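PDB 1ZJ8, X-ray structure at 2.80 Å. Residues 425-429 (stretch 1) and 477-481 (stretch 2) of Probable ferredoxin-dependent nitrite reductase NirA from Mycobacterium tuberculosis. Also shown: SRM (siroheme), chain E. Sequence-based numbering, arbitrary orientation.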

ATOM      1  N   LEU A 425      -1.446   3.085  13.804  1.00 29.68           N
ATOM      2  CA  LEU A 425      -2.459   3.791  13.046  1.00 30.14           C
ATOM      3  C   LEU A 425      -2.002   3.966  11.599  1.00 30.40           C
ATOM      4  O   LEU A 425      -0.858   4.295  11.327  1.00 30.64           O
ATOM      5  CB  LEU A 425      -2.782   5.154  13.691  1.00 30.00           C
ATOM      6  CG  LEU A 425      -3.797   6.042  12.930  1.00 30.26           C
ATOM      7  CD1 LEU A 425      -4.618   6.884  13.869  1.00 31.18           C
ATOM      8  CD2 LEU A 425      -3.157   6.959  11.862  1.00 30.21           C
ATOM      9  N   MET A 426      -2.901   3.762  10.657  1.00 31.07           N
ATOM     10  CA  MET A 426      -2.646   4.164   9.276  1.00 31.84           C
ATOM     11  C   MET A 426      -3.789   5.039   8.785  1.00 32.21           C
ATOM     12  O   MET A 426      -4.910   4.976   9.301  1.00 32.38           O
ATOM     13  CB  MET A 426      -2.504   2.951   8.341  1.00 31.77           C
ATOM     14  CG  MET A 426      -1.262   2.108   8.559  1.00 31.86           C
ATOM     15  SD  MET A 426      -0.988   0.819   7.288  1.00 32.91           S
ATOM     16  CE  MET A 426      -2.625   0.224   6.938  1.00 33.40           C
ATOM     17  N   ALA A 427      -3.492   5.849   7.780  1.00 32.67           N
ATOM     18  CA  ALA A 427      -4.490   6.680   7.131  1.00 33.14           C
ATOM     19  C   ALA A 427      -4.082   6.845   5.679  1.00 33.82           C
ATOM     20  O   ALA A 427      -2.897   6.732   5.339  1.00 34.58           O
ATOM     21  CB  ALA A 427      -4.583   8.023   7.811  1.00 33.14           C
ATOM     22  N   CYS A 428      -5.057   7.100   4.818  1.00 34.34           N
ATOM     23  CA  CYS A 428      -4.793   7.366   3.409  1.00 34.67           C
ATOM     24  C   CYS A 428      -4.562   8.861   3.235  1.00 34.74           C
ATOM     25  O   CYS A 428      -4.424   9.598   4.216  1.00 34.57           O
ATOM     26  CB  CYS A 428      -5.981   6.910   2.576  1.00 35.17           C
ATOM     27  SG  CYS A 428      -7.477   7.946   2.769  1.00 37.54           S
ATOM     28  N   SER A 429      -4.516   9.312   1.988  1.00 35.33           N
ATOM     29  CA  SER A 429      -4.265  10.726   1.702  1.00 35.97           C
ATOM     30  C   SER A 429      -5.479  11.607   2.071  1.00 36.72           C
ATOM     31  O   SER A 429      -5.339  12.648   2.740  1.00 36.98           O
ATOM     32  CB  SER A 429      -3.890  10.856   0.248  1.00 35.66           C
ATOM     33  OG  SER A 429      -2.923   9.871  -0.016  1.00 34.77           O
ATOM     34  N   SER A 477     -10.557   1.889   0.202  1.00 37.35           N
ATOM     35  CA  SER A 477      -9.836   1.137   1.244  1.00 37.18           C
ATOM     36  C   SER A 477      -8.299   1.092   1.063  1.00 37.21           C
ATOM     37  O   SER A 477      -7.674   0.065   1.324  1.00 37.47           O
ATOM     38  CB  SER A 477     -10.414  -0.283   1.353  1.00 37.18           C
ATOM     39  OG  SER A 477     -10.323  -0.788   2.666  1.00 36.29           O
ATOM     40  N   CYS A 478      -7.706   2.218   0.650  1.00 37.02           N
ATOM     41  CA  CYS A 478      -6.255   2.349   0.471  1.00 36.99           C
ATOM     42  C   CYS A 478      -5.439   2.144   1.724  1.00 36.78           C
ATOM     43  O   CYS A 478      -4.282   1.745   1.648  1.00 36.35           O
ATOM     44  CB  CYS A 478      -5.911   3.744  -0.040  1.00 37.37           C
ATOM     45  SG  CYS A 478      -6.460   4.108  -1.749  1.00 40.97           S
ATOM     46  N   ALA A 479      -6.027   2.493   2.871  1.00 36.93           N
ATOM     47  CA  ALA A 479      -5.395   2.307   4.169  1.00 36.71           C
ATOM     48  C   ALA A 479      -6.029   1.125   4.867  1.00 36.81           C
ATOM     49  O   ALA A 479      -6.020   1.053   6.089  1.00 36.97           O
ATOM     50  CB  ALA A 479      -5.516   3.565   5.016  1.00 36.56           C
ATOM     51  N   ARG A 480      -6.583   0.198   4.085  1.00 36.97           N
ATOM     52  CA  ARG A 480      -7.011  -1.111   4.583  1.00 36.90           C
ATOM     53  C   ARG A 480      -8.056  -1.062   5.713  1.00 36.61           C
ATOM     54  O   ARG A 480      -7.766  -1.378   6.857  1.00 36.57           O
ATOM     55  CB  ARG A 480      -5.760  -1.936   4.972  1.00 37.27           C
ATOM     56  CG  ARG A 480      -5.122  -2.711   3.769  1.00 38.17           C
ATOM     57  CD  ARG A 480      -3.744  -2.244   3.324  1.00 38.56           C
ATOM     58  NE  ARG A 480      -2.696  -2.753   4.200  1.00 38.22           N
ATOM     59  CZ  ARG A 480      -1.389  -2.606   3.995  1.00 38.72           C
ATOM     60  NH1 ARG A 480      -0.911  -1.973   2.921  1.00 37.97           N
ATOM     61  NH2 ARG A 480      -0.548  -3.106   4.889  1.00 39.94           N
ATOM     62  N   ILE A 481      -9.283  -0.691   5.349  1.00 36.89           N
ATOM     63  CA  ILE A 481     -10.428  -0.574   6.273  1.00 36.99           C
ATOM     64  C   ILE A 481     -10.806  -1.882   6.992  1.00 37.08           C
ATOM     65  O   ILE A 481     -11.028  -1.921   8.217  1.00 37.04           O
ATOM     66  CB  ILE A 481     -11.715  -0.168   5.502  1.00 37.17           C
ATOM     67  CG1 ILE A 481     -11.541   1.154   4.765  1.00 37.30           C
ATOM     68  CG2 ILE A 481     -12.919  -0.072   6.469  1.00 37.65           C
ATOM     69  CD1 ILE A 481     -12.564   1.401   3.700  1.00 36.96           C
TER
HETATM   70 FE   SRM E 557      -4.726   3.335  -3.724  1.00 36.68          FE
HETATM   71  CHA SRM E 557      -6.712   4.985  -5.962  1.00 39.33           C
HETATM   72  CHB SRM E 557      -3.773   6.273  -2.428  1.00 37.03           C
HETATM   73  CHC SRM E 557      -2.801   1.760  -1.626  1.00 31.66           C
HETATM   74  CHD SRM E 557      -7.105   0.846  -3.442  1.00 36.19           C
HETATM   75  NA  SRM E 557      -5.004   5.246  -4.243  1.00 38.55           N
HETATM   76  C1A SRM E 557      -5.745   5.736  -5.262  1.00 39.78           C
HETATM   77  C2A SRM E 557      -5.451   7.168  -5.589  1.00 40.69           C
HETATM   78  CMA SRM E 557      -4.497   7.233  -6.742  1.00 40.05           C
HETATM   79  CDA SRM E 557      -6.697   7.989  -5.777  1.00 42.56           C
HETATM   80  CEA SRM E 557      -7.137   8.365  -7.156  1.00 44.84           C
HETATM   81  O3A SRM E 557      -7.440   7.466  -7.947  1.00 47.29           O
HETATM   82  O4A SRM E 557      -7.192   9.552  -7.507  1.00 46.66           O
HETATM   83  C3A SRM E 557      -4.798   7.602  -4.322  1.00 40.44           C
HETATM   84  CAA SRM E 557      -3.652   8.539  -4.504  1.00 40.25           C
HETATM   85  CBA SRM E 557      -4.300   9.897  -4.446  1.00 41.43           C
HETATM   86  CCA SRM E 557      -3.368  10.909  -3.864  1.00 42.67           C
HETATM   87  O1A SRM E 557      -2.654  10.583  -2.891  1.00 41.33           O
HETATM   88  O2A SRM E 557      -3.320  12.048  -4.389  1.00 43.03           O
HETATM   89  C4A SRM E 557      -4.487   6.318  -3.632  1.00 39.08           C
HETATM   90  NB  SRM E 557      -3.405   3.936  -2.397  1.00 35.16           N
HETATM   91  C1B SRM E 557      -3.067   5.158  -1.983  1.00 34.63           C
HETATM   92  C2B SRM E 557      -1.891   5.213  -1.049  1.00 33.18           C
HETATM   93  CMB SRM E 557      -0.958   6.366  -1.290  1.00 32.44           C
HETATM   94  CDB SRM E 557      -2.431   5.330   0.337  1.00 33.03           C
HETATM   95  CEB SRM E 557      -1.464   5.417   1.463  1.00 33.40           C
HETATM   96  O3B SRM E 557      -1.326   6.452   2.152  1.00 33.18           O
HETATM   97  O4B SRM E 557      -0.787   4.414   1.689  1.00 34.85           O
HETATM   98  C3B SRM E 557      -1.314   3.836  -1.302  1.00 32.49           C
HETATM   99  CAB SRM E 557      -0.357   3.857  -2.465  1.00 32.29           C
HETATM  100  CBB SRM E 557       0.644   2.745  -2.387  1.00 31.87           C
HETATM  101  CCB SRM E 557       1.425   2.658  -3.667  1.00 31.13           C
HETATM  102  O1B SRM E 557       2.571   3.094  -3.736  1.00 31.81           O
HETATM  103  O2B SRM E 557       0.952   2.124  -4.665  1.00 33.57           O
HETATM  104  C4B SRM E 557      -2.542   3.121  -1.798  1.00 33.82           C
HETATM  105  NC  SRM E 557      -4.964   1.738  -2.662  1.00 33.63           N
HETATM  106  C1C SRM E 557      -3.981   1.122  -1.975  1.00 31.18           C
HETATM  107  C2C SRM E 557      -4.395  -0.036  -1.330  1.00 32.91           C
HETATM  108  CDC SRM E 557      -3.703  -0.842  -0.283  1.00 33.13           C
HETATM  109  CEC SRM E 557      -2.748  -1.913  -0.642  1.00 32.44           C
HETATM  110  O3C SRM E 557      -2.364  -2.039  -1.828  1.00 31.81           O
HETATM  111  O4C SRM E 557      -2.390  -2.648   0.289  1.00 32.69           O
HETATM  112  C3C SRM E 557      -5.646  -0.234  -1.833  1.00 33.32           C
HETATM  113  CAC SRM E 557      -6.427  -1.424  -1.379  1.00 33.48           C
HETATM  114  CBC SRM E 557      -6.018  -2.817  -1.810  1.00 32.83           C
HETATM  115  CCC SRM E 557      -6.519  -3.059  -3.223  1.00 32.31           C
HETATM  116  O1C SRM E 557      -5.994  -2.460  -4.200  1.00 28.39           O
HETATM  117  O2C SRM E 557      -7.484  -3.855  -3.353  1.00 31.62           O
HETATM  118  C4C SRM E 557      -5.943   0.802  -2.680  1.00 34.77           C
HETATM  119  ND  SRM E 557      -6.371   2.823  -4.787  1.00 37.36           N
HETATM  120  C1D SRM E 557      -7.248   1.900  -4.362  1.00 37.00           C
HETATM  121  C2D SRM E 557      -8.485   2.120  -4.997  1.00 38.32           C
HETATM  122  CAD SRM E 557      -9.475   1.003  -5.274  1.00 37.48           C
HETATM  123  CBD SRM E 557      -9.401   0.291  -6.589  1.00 39.18           C
HETATM  124  CCD SRM E 557     -10.241  -0.910  -6.922  1.00 40.36           C
HETATM  125  O1D SRM E 557      -9.635  -1.990  -7.102  1.00 41.96           O
HETATM  126  O2D SRM E 557     -11.495  -0.829  -7.010  1.00 37.19           O
HETATM  127  C3D SRM E 557      -8.313   3.218  -5.823  1.00 37.58           C
HETATM  128  CDD SRM E 557      -9.178   3.555  -7.006  1.00 38.97           C
HETATM  129  CED SRM E 557      -9.080   2.833  -8.332  1.00 39.54           C
HETATM  130  O3D SRM E 557      -8.130   2.093  -8.590  1.00 39.68           O
HETATM  131  O4D SRM E 557      -9.954   2.965  -9.200  1.00 38.84           O
HETATM  132  C4D SRM E 557      -7.000   3.641  -5.685  1.00 38.45           C

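Residues 425-427 form a strand; just beyond it Cys428 lies against a type I beta turn running from Ser477 to Arg480, and its CA is 5.2 Å from Ala479 CA. The turn is closed by Arg480 N donating to Ser477 O (3.0 Å), and the hydroxyl of Ser477 reinforces it by accepting a hydrogen bond from Ile481 N to Ser477 OG (2.9 Å). No hydrogen bond joins the two stretches; they meet by van der Waals packing.

At the center is Ala479, whose CB points toward the strand and lies 3.6 Å from Cys428 N and 3.6 Å from Ala427 C. A methyl group suits this place, since it lets the turn settle directly against the strand backbone. Cys428 CB also packs 4.1 Å from Cys478 CB, an apolar contact, while its p rotamer (chi1 71°) carries the sulfur to a hydrogen bond elsewhere in the structure.

Met426, unbranched and flexible, extends through chi2 (t) and then bends at chi3 (m), bringing CE within 3.6 Å of Ala479 O and over one face of the Arg480 guanidinium. Arg480 NH1 also makes a weak hydrogen bond to siroheme O4C (3.1 Å). Cys478, chi1 m, directs its SG to the siroheme iron, FE, at 2.7 Å, and Ser429 OG donates to siroheme O1A (3.0 Å).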